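Local coordinates for nitrogenase molybdenum-iron protein alpha chain (Clostridium pasteurianum, PDB 5VPW) that forms, with the beta chain, the component of nitrogenase that reduces dinitrogen to ammonia at an iron-molybdenum cofactor, at residues K337-Y342 with V360-A365. Sequence-based numbering, arbitrary orientation.
Sequences KTACLY and VDSLVA
Leu341 lies against Ala365 on one face of two neighbouring parallel strands, with its CD1 4.0 Å from Ala365 CB and 3.5 Å from Val364 O. As modelled, its chi1 of -4° nearly eclipses CG with the backbone N, an unusual torsion that brings CD1 toward the partner strand. Tyr351 and Met352 of helix 348-357, the link between the strands in this beta-alpha-beta unit, also touch this leucine. Further back along the same face, Ala339 CB meets CG1 of Val360 at 4.0 Å. Chi1 of Val360 (174°) sets its CG1 anti to its own backbone N. The same CG1 lies 3.5 Å from Lys337 O.

The backbone of Ala339 is gripped twice: its N donates to Asp361 O, and its O receives Leu363 N at 2.8 Å. Leu341 N then bonds to Val364 O at 3.1 Å. Between the pairs Ala339-Ser362 and Leu341-Ala365, the second strand has one residue more than the first, which defines a beta bulge; the helical psi of Leu363 (-39°) accommodates it. On the opposite face, Cys340 SG packs 3.8 Å from Val364 CB, and both side chains touch Val452 of helix 446-456.

Backbone bonds and apolar packing thus hold the strands together, at the cost of a buried Val364 N that has no partner in the model.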
ATOM      1  N   LYS A 337     -24.908  -0.263  29.951  1.00 22.11           N
ATOM      2  CA  LYS A 337     -23.447  -0.217  30.036  1.00 24.74           C
ATOM      3  C   LYS A 337     -22.979   0.930  30.924  1.00 21.23           C
ATOM      4  O   LYS A 337     -23.745   1.857  31.220  1.00 23.21           O
ATOM      5  CB  LYS A 337     -22.856  -0.135  28.625  1.00 22.09           C
ATOM      6  CG  LYS A 337     -23.086  -1.432  27.873  1.00 22.94           C
ATOM      7  CD  LYS A 337     -22.663  -1.360  26.419  1.00 24.22           C
ATOM      8  CE  LYS A 337     -23.199  -2.529  25.616  1.00 26.00           C
ATOM      9  NZ  LYS A 337     -22.695  -3.839  26.109  1.00 30.87           N
ATOM     10  N   THR A 338     -21.726   0.859  31.374  1.00 19.96           N
ATOM     11  CA  THR A 338     -21.206   1.870  32.288  1.00 16.91           C
ATOM     12  C   THR A 338     -19.924   2.444  31.703  1.00 17.74           C
ATOM     13  O   THR A 338     -19.204   1.765  30.962  1.00 17.73           O
ATOM     14  CB  THR A 338     -20.861   1.259  33.685  1.00 22.22           C
ATOM     15  OG1 THR A 338     -19.889   0.240  33.502  1.00 22.15           O
ATOM     16  CG2 THR A 338     -22.135   0.632  34.399  1.00 23.92           C
ATOM     17  N   ALA A 339     -19.655   3.677  32.085  1.00 18.61           N
ATOM     18  CA  ALA A 339     -18.492   4.427  31.608  1.00 19.68           C
ATOM     19  C   ALA A 339     -17.843   5.239  32.707  1.00 20.59           C
ATOM     20  O   ALA A 339     -18.484   5.590  33.718  1.00 21.18           O
ATOM     21  CB  ALA A 339     -18.947   5.402  30.519  1.00 17.95           C
ATOM     22  N   CYS A 340     -16.574   5.564  32.452  1.00 20.03           N
ATOM     23  CA  CYS A 340     -15.869   6.620  33.121  1.00 21.87           C
ATOM     24  C   CYS A 340     -15.295   7.508  32.022  1.00 20.01           C
ATOM     25  O   CYS A 340     -15.138   7.063  30.874  1.00 20.59           O
ATOM     26  CB  CYS A 340     -14.717   6.073  33.953  1.00 21.90           C
ATOM     27  SG  CYS A 340     -15.268   4.908  35.210  1.00 25.67           S
ATOM     28  N   LEU A 341     -14.997   8.747  32.383  1.00 20.30           N
ATOM     29  CA  LEU A 341     -14.418   9.688  31.455  1.00 22.86           C
ATOM     30  C   LEU A 341     -13.304  10.480  32.108  1.00 24.03           C
ATOM     31  O   LEU A 341     -13.331  10.719  33.305  1.00 27.23           O
ATOM     32  CB  LEU A 341     -15.381  10.729  30.910  1.00 25.39           C
ATOM     33  CG  LEU A 341     -16.848  10.869  31.130  1.00 35.93           C
ATOM     34  CD1 LEU A 341     -17.142  10.855  32.612  1.00 38.42           C
ATOM     35  CD2 LEU A 341     -17.257  12.191  30.477  1.00 31.49           C
ATOM     36  N   TYR A 342     -12.370  10.919  31.274  1.00 19.64           N
ATOM     37  CA  TYR A 342     -11.189  11.687  31.703  1.00 19.38           C
ATOM     38  C   TYR A 342     -11.004  12.807  30.677  1.00 20.06           C
ATOM     39  O   TYR A 342     -10.696  12.549  29.521  1.00 18.43           O
ATOM     40  CB  TYR A 342     -10.002  10.744  31.719  1.00 18.77           C
ATOM     41  CG  TYR A 342      -8.646  11.264  32.238  1.00 23.23           C
ATOM     42  CD1 TYR A 342      -8.509  12.480  32.883  1.00 23.76           C
ATOM     43  CD2 TYR A 342      -7.505  10.466  32.103  1.00 28.59           C
ATOM     44  CE1 TYR A 342      -7.259  12.900  33.370  1.00 22.79           C
ATOM     45  CE2 TYR A 342      -6.256  10.864  32.580  1.00 26.99           C
ATOM     46  CZ  TYR A 342      -6.141  12.072  33.220  1.00 26.22           C
ATOM     47  OH  TYR A 342      -4.910  12.433  33.714  1.00 30.24           O
ATOM     48  N   VAL A 360     -26.466   4.902  29.237  1.00 22.54           N
ATOM     49  CA  VAL A 360     -25.158   4.556  29.766  1.00 21.55           C
ATOM     50  C   VAL A 360     -24.916   5.400  31.030  1.00 20.49           C
ATOM     51  O   VAL A 360     -25.013   6.604  30.992  1.00 23.62           O
ATOM     52  CB  VAL A 360     -24.033   4.831  28.722  1.00 21.49           C
ATOM     53  CG1 VAL A 360     -22.675   4.600  29.333  1.00 19.17           C
ATOM     54  CG2 VAL A 360     -24.187   3.945  27.487  1.00 19.61           C
ATOM     55  N   ASP A 361     -24.575   4.757  32.133  1.00 18.34           N
ATOM     56  CA  ASP A 361     -24.325   5.477  33.370  1.00 21.69           C
ATOM     57  C   ASP A 361     -22.841   5.801  33.489  1.00 19.88           C
ATOM     58  O   ASP A 361     -22.030   4.946  33.230  1.00 21.73           O
ATOM     59  CB  ASP A 361     -24.713   4.597  34.542  1.00 27.45           C
ATOM     60  CG  ASP A 361     -26.215   4.346  34.597  1.00 37.45           C
ATOM     61  OD1 ASP A 361     -26.983   5.282  34.300  1.00 38.22           O
ATOM     62  OD2 ASP A 361     -26.627   3.215  34.920  1.00 40.16           O
ATOM     63  N   SER A 362     -22.514   7.004  33.940  1.00 22.05           N
ATOM     64  CA  SER A 362     -21.115   7.433  34.138  1.00 21.36           C
ATOM     65  C   SER A 362     -20.786   7.452  35.617  1.00 24.03           C
ATOM     66  O   SER A 362     -21.471   8.131  36.396  1.00 25.33           O
ATOM     67  CB  SER A 362     -20.924   8.824  33.555  1.00 19.22           C
ATOM     68  OG  SER A 362     -21.084   8.792  32.159  1.00 23.41           O
ATOM     69  N   LEU A 363     -19.759   6.707  36.008  1.00 23.46           N
ATOM     70  CA  LEU A 363     -19.436   6.507  37.416  1.00 24.26           C
ATOM     71  C   LEU A 363     -18.331   7.438  37.952  1.00 25.37           C
ATOM     72  O   LEU A 363     -18.402   7.907  39.096  1.00 20.92           O
ATOM     73  CB  LEU A 363     -19.040   5.047  37.631  1.00 29.17           C
ATOM     74  CG  LEU A 363     -20.016   3.998  37.060  1.00 32.20           C
ATOM     75  CD1 LEU A 363     -19.397   2.613  37.217  1.00 29.48           C
ATOM     76  CD2 LEU A 363     -21.396   4.112  37.716  1.00 39.80           C
ATOM     77  N   VAL A 364     -17.297   7.687  37.147  1.00 20.62           N
ATOM     78  CA  VAL A 364     -16.153   8.478  37.615  1.00 22.03           C
ATOM     79  C   VAL A 364     -15.797   9.471  36.519  1.00 23.36           C
ATOM     80  O   VAL A 364     -15.712   9.091  35.329  1.00 20.84           O
ATOM     81  CB  VAL A 364     -14.889   7.623  37.884  1.00 25.52           C
ATOM     82  CG1 VAL A 364     -13.722   8.525  38.276  1.00 31.15           C
ATOM     83  CG2 VAL A 364     -15.126   6.584  38.973  1.00 28.85           C
ATOM     84  N   ALA A 365     -15.642  10.729  36.908  1.00 21.56           N
ATOM     85  CA  ALA A 365     -15.145  11.766  36.000  1.00 21.66           C
ATOM     86  C   ALA A 365     -13.768  12.252  36.479  1.00 23.33           C
ATOM     87  O   ALA A 365     -13.636  12.802  37.571  1.00 22.75           O
ATOM     88  CB  ALA A 365     -16.138  12.915  35.895  1.00 24.54           C
TER